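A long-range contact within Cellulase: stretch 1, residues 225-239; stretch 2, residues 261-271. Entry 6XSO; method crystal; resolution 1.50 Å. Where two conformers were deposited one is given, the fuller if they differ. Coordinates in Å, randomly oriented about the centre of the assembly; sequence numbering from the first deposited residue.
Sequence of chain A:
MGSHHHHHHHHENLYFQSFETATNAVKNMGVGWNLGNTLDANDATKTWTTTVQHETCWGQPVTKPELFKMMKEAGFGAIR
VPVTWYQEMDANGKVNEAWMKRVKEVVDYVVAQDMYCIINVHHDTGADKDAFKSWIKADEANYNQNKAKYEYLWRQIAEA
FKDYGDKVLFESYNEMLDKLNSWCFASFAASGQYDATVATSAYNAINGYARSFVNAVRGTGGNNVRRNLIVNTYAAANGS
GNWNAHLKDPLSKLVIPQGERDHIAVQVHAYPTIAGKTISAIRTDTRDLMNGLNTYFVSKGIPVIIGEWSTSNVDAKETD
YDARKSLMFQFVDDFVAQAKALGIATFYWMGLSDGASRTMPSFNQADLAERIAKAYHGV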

# COMPACT_ATOMS: atom_id res chain seq x y z
N VAL A 225 -10.02 17.03 5.13
CA VAL A 225 -8.98 18.00 5.47
C VAL A 225 -8.00 17.45 6.49
O VAL A 225 -6.84 17.88 6.55
N ARG A 226 -8.44 16.49 7.31
CA ARG A 226 -7.63 15.95 8.39
C ARG A 226 -7.36 14.45 8.25
O ARG A 226 -6.62 13.90 9.07
N ARG A 227 -7.93 13.79 7.25
CA ARG A 227 -7.71 12.36 7.08
C ARG A 227 -6.22 12.06 6.91
O ARG A 227 -5.48 12.84 6.31
N ASN A 228 -5.79 10.93 7.46
CA ASN A 228 -4.40 10.52 7.30
C ASN A 228 -4.20 9.93 5.92
O ASN A 228 -4.92 9.00 5.52
N LEU A 229 -3.26 10.51 5.18
CA LEU A 229 -2.99 10.17 3.80
C LEU A 229 -1.56 9.66 3.66
O LEU A 229 -0.68 9.96 4.48
N ILE A 230 -1.34 8.86 2.63
CA ILE A 230 -0.09 8.13 2.46
C ILE A 230 0.40 8.35 1.04
O ILE A 230 -0.37 8.20 0.08
N VAL A 231 1.68 8.71 0.89
CA VAL A 231 2.32 8.86 -0.42
C VAL A 231 3.46 7.85 -0.50
O VAL A 231 4.17 7.62 0.49
N ASN A 232 3.62 7.23 -1.67
CA ASN A 232 4.61 6.18 -1.87
C ASN A 232 5.84 6.71 -2.60
O ASN A 232 5.79 7.65 -3.41
N THR A 233 6.98 6.10 -2.31
CA THR A 233 8.18 6.42 -3.06
C THR A 233 8.09 5.85 -4.47
O THR A 233 7.26 4.97 -4.76
N TYR A 234 8.97 6.34 -5.35
CA TYR A 234 9.23 5.71 -6.64
C TYR A 234 9.30 4.20 -6.49
O TYR A 234 10.10 3.70 -5.70
N ALA A 235 8.46 3.47 -7.24
CA ALA A 235 8.41 2.01 -7.26
C ALA A 235 8.07 1.38 -5.90
O ALA A 235 8.16 0.14 -5.75
N ALA A 236 7.65 2.19 -4.92
CA ALA A 236 7.61 1.75 -3.53
C ALA A 236 8.97 1.19 -3.08
O ALA A 236 9.08 0.38 -2.16
N ALA A 237 10.05 1.65 -3.72
CA ALA A 237 11.39 1.24 -3.37
C ALA A 237 11.76 1.75 -1.98
O ALA A 237 11.32 2.83 -1.56
N ASN A 238 12.57 0.99 -1.27
CA ASN A 238 12.82 1.27 0.14
C ASN A 238 14.23 1.76 0.45
O ASN A 238 14.53 2.02 1.62
N GLY A 239 15.07 1.93 -0.56
CA GLY A 239 16.39 2.50 -0.36
C GLY A 239 17.45 1.56 0.14
O GLY A 239 18.60 1.98 0.25
N ARG A 261 1.85 17.91 7.32
CA ARG A 261 2.72 17.79 8.49
C ARG A 261 2.24 16.67 9.42
O ARG A 261 2.99 15.72 9.69
N ASP A 262 1.02 16.78 9.94
CA ASP A 262 0.55 15.88 10.98
C ASP A 262 -0.34 14.76 10.48
O ASP A 262 -0.68 13.87 11.26
N HIS A 263 -0.71 14.76 9.20
CA HIS A 263 -1.65 13.80 8.66
C HIS A 263 -1.14 13.19 7.37
O HIS A 263 -1.91 12.88 6.46
N ILE A 264 0.17 12.95 7.31
CA ILE A 264 0.84 12.39 6.14
C ILE A 264 1.82 11.31 6.57
O ILE A 264 2.53 11.45 7.58
N ALA A 265 1.85 10.22 5.80
CA ALA A 265 2.80 9.14 5.99
C ALA A 265 3.41 8.77 4.65
O ALA A 265 2.85 9.06 3.58
N VAL A 266 4.58 8.13 4.69
CA VAL A 266 5.29 7.66 3.50
C VAL A 266 5.28 6.14 3.50
O VAL A 266 5.48 5.51 4.55
N GLN A 267 5.06 5.55 2.33
CA GLN A 267 5.01 4.10 2.21
C GLN A 267 6.05 3.57 1.24
O GLN A 267 6.28 4.13 0.16
N VAL A 268 6.67 2.46 1.66
CA VAL A 268 7.56 1.65 0.85
C VAL A 268 7.12 0.20 0.98
O VAL A 268 6.32 -0.15 1.86
N HIS A 269 7.64 -0.64 0.09
CA HIS A 269 7.45 -2.09 0.16
C HIS A 269 8.80 -2.76 0.37
O HIS A 269 9.85 -2.17 0.08
N ALA A 270 8.78 -3.97 0.93
CA ALA A 270 10.04 -4.67 1.20
C ALA A 270 9.85 -6.17 1.06
O ALA A 270 9.05 -6.77 1.79
N TYR A 271 10.66 -6.78 0.19
CA TYR A 271 10.69 -8.23 0.01
C TYR A 271 12.14 -8.69 0.08
O TYR A 271 12.75 -9.05 -0.93

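The contact between these two stretches of the cellulase is a pair of adjacent parallel β-strands, aliphatic on one face and mixed apolar and polar on the other, and fastened at its two ends by histidines. It illustrates a general principle: in a parallel pair the backbone ladder fixes which residues are paired, and the side chains of each pair lie on the same face.

The backbone ladder runs from L229 N, 3.0 Å from H263 O, to T233 N, 3.2 Å from Q267 O; between them A265 N donates to L229 O (2.9 Å), V231 N to A265 O (3.0 Å) and Q267 N to V231 O (2.9 Å). Because bridged residues in a parallel pair send their side chains to the same face, L229, V231, I264 and V266 share one side of the sheet, while I230, N232, A265 and Q267 share the other.

On the first face the packing is purely aliphatic. I264, with chi1 t and chi2 p, carries its CD1 closer to the opposing strand than its CA-to-CB direction alone would suggest. This methyl sits 4.3 Å from L229 CB and 4.1 Å from V231 CG1, so that one side chain serves two neighbours. L229 is m,t. V231, in the m rotamer, has its CG2 4.2 Å from CG2 of V266, a t rotamer. Just beyond the ladder, T233 CG2 approaches V266 CG1 at 4.1 Å and extends the apolar row.

The other face mixes apolar and polar groups. I230 (m,t) places CG1 4.3 Å from the small A265 CB and CG2 3.5 Å from Q267 CB. Q267 is extended, with chi1 and chi2 both t, and its OE1 accepts a hydrogen bond from H269 NE2 at 2.8 Å within its own stretch. N232 (chi1 m) packs its OD1 3.2 Å from Q267 CB, a van der Waals approach, while its ND2 is satisfied elsewhere in the structure.

At the start of the ladder, H263 (chi1 m) points toward stretch 1 and has the largest area covered of any residue here. Its ND1 donates to N228 OD1 at 2.7 Å, with the acceptor at the ring edge, near its plane; N228, also m at chi1, turns its end nearer to meet it. R226 O lies over one ring face, 3.1 Å from H263 ND1, but the angle is too poor for a hydrogen bond.

Past the ladder, stretch 1 turns and returns to the partner strand. T233 (chi1 p) helps hold this turn through a 2.8 Å hydrogen bond from OG1 to A237 O. A236 points toward stretch 2 and rests its CB over one face of the H269 ring, 3.5 Å from the ring centroid, a CH-π contact; the backbone anchors the same pair, H269 N donating to A236 O at 2.9 Å. V268 (m) fits nearby, its CG1 3.7 Å from T233 OG1 and its CG2 3.9 Å from N238 CB. N238, with chi1 p, also points in, and its ND2 closes the contact by donating to H269 O at 2.8 Å.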

# COMPACT_ATOMS: atom_id res chain seq x y z
CB VAL A 225 -9.65 19.29 5.97
CG1 VAL A 225 -8.62 20.26 6.51
CG2 VAL A 225 -10.47 19.94 4.84
CB ARG A 226 -8.29 16.20 9.75
CG ARG A 226 -8.51 17.66 10.09
CD ARG A 226 -9.38 17.78 11.35
NE ARG A 226 -10.74 17.27 11.14
CZ ARG A 226 -11.47 16.66 12.06
NH1 ARG A 226 -10.99 16.44 13.28
NH2 ARG A 226 -12.70 16.24 11.76
CB ARG A 227 -8.49 11.84 5.87
CG ARG A 227 -8.42 10.32 5.71
CD ARG A 227 -9.32 9.79 4.59
NE ARG A 227 -10.67 10.31 4.76
CZ ARG A 227 -11.54 9.92 5.69
NH1 ARG A 227 -11.24 8.96 6.54
NH2 ARG A 227 -12.72 10.52 5.75
CB ASN A 228 -4.05 9.59 8.44
CG ASN A 228 -3.96 10.34 9.74
OD1 ASN A 228 -3.38 11.43 9.79
ND2 ASN A 228 -4.58 9.80 10.79
CB LEU A 229 -3.15 11.40 2.90
CG LEU A 229 -4.45 12.20 3.02
CD1 LEU A 229 -4.45 13.37 2.09
CD2 LEU A 229 -5.61 11.28 2.73
CB ILE A 230 -0.31 6.62 2.69
CG1 ILE A 230 -0.96 6.33 4.03
CG2 ILE A 230 0.99 5.86 2.51
CD1 ILE A 230 -1.68 5.00 4.03
CB VAL A 231 2.80 10.29 -0.70
CG1 VAL A 231 1.62 11.23 -0.79
CG2 VAL A 231 3.79 10.77 0.33
CB ASN A 232 4.02 4.99 -2.64
CG ASN A 232 2.95 4.24 -1.86
OD1 ASN A 232 2.36 4.77 -0.93
ND2 ASN A 232 2.71 3.00 -2.25
CB THR A 233 9.38 5.79 -2.37
OG1 THR A 233 9.13 4.39 -2.25
CG2 THR A 233 9.62 6.39 -1.00
CB TYR A 234 10.57 6.24 -7.26
CG TYR A 234 10.83 5.55 -8.58
CD1 TYR A 234 11.50 4.36 -8.64
CD2 TYR A 234 10.33 6.08 -9.77
CE1 TYR A 234 11.65 3.68 -9.85
CE2 TYR A 234 10.49 5.42 -10.96
CZ TYR A 234 11.14 4.22 -10.99
OH TYR A 234 11.27 3.57 -12.19
CB ALA A 235 9.69 1.37 -7.81
CB ALA A 236 6.45 0.79 -3.26
CB ALA A 237 12.39 1.76 -4.41
CB ASN A 238 12.49 0.04 1.00
CG ASN A 238 13.32 -1.16 0.63
OD1 ASN A 238 14.55 -1.08 0.48
ND2 ASN A 238 12.66 -2.31 0.53
CB ARG A 261 2.84 19.11 9.26
CG ARG A 261 3.91 19.06 10.34
CD ARG A 261 3.99 20.35 11.13
NE ARG A 261 3.09 20.36 12.27
CZ ARG A 261 2.07 21.21 12.43
NH1 ARG A 261 1.81 22.13 11.51
NH2 ARG A 261 1.32 21.13 13.52
CB ASP A 262 -0.20 16.65 12.06
CG ASP A 262 0.68 17.61 12.79
OD1 ASP A 262 1.89 17.36 12.88
OD2 ASP A 262 0.14 18.62 13.26
CB HIS A 263 -3.04 14.41 8.48
CG HIS A 263 -3.68 14.81 9.77
ND1 HIS A 263 -4.03 13.90 10.74
CD2 HIS A 263 -4.04 16.03 10.24
CE1 HIS A 263 -4.57 14.54 11.76
NE2 HIS A 263 -4.58 15.83 11.49
CB ILE A 264 1.54 13.52 5.34
CG1 ILE A 264 2.04 13.00 4.00
CG2 ILE A 264 2.71 14.12 6.15
CD1 ILE A 264 0.95 12.61 3.06
CB ALA A 265 2.12 7.90 6.57
CB VAL A 266 6.72 8.21 3.43
CG1 VAL A 266 7.56 7.52 2.34
CG2 VAL A 266 6.68 9.72 3.22
CB GLN A 267 3.60 3.62 1.79
CG GLN A 267 3.56 2.14 1.36
CD GLN A 267 2.17 1.60 1.04
OE1 GLN A 267 2.06 0.49 0.53
NE2 GLN A 267 1.13 2.35 1.35
CB VAL A 268 9.02 1.79 1.30
CG1 VAL A 268 9.45 3.26 1.29
CG2 VAL A 268 9.22 1.18 2.69
CB HIS A 269 6.80 -2.60 -1.13
CG HIS A 269 5.45 -2.01 -1.38
ND1 HIS A 269 4.81 -2.08 -2.60
CD2 HIS A 269 4.62 -1.33 -0.56
CE1 HIS A 269 3.64 -1.47 -2.52
NE2 HIS A 269 3.51 -0.98 -1.30
CB ALA A 270 10.54 -4.36 2.61
CB TYR A 271 10.04 -8.61 -1.31
CG TYR A 271 8.56 -8.34 -1.38
CD1 TYR A 271 7.64 -9.32 -1.08
CD2 TYR A 271 8.07 -7.10 -1.79
CE1 TYR A 271 6.27 -9.09 -1.18
CE2 TYR A 271 6.71 -6.86 -1.89
CZ TYR A 271 5.82 -7.85 -1.60
OH TYR A 271 4.46 -7.66 -1.72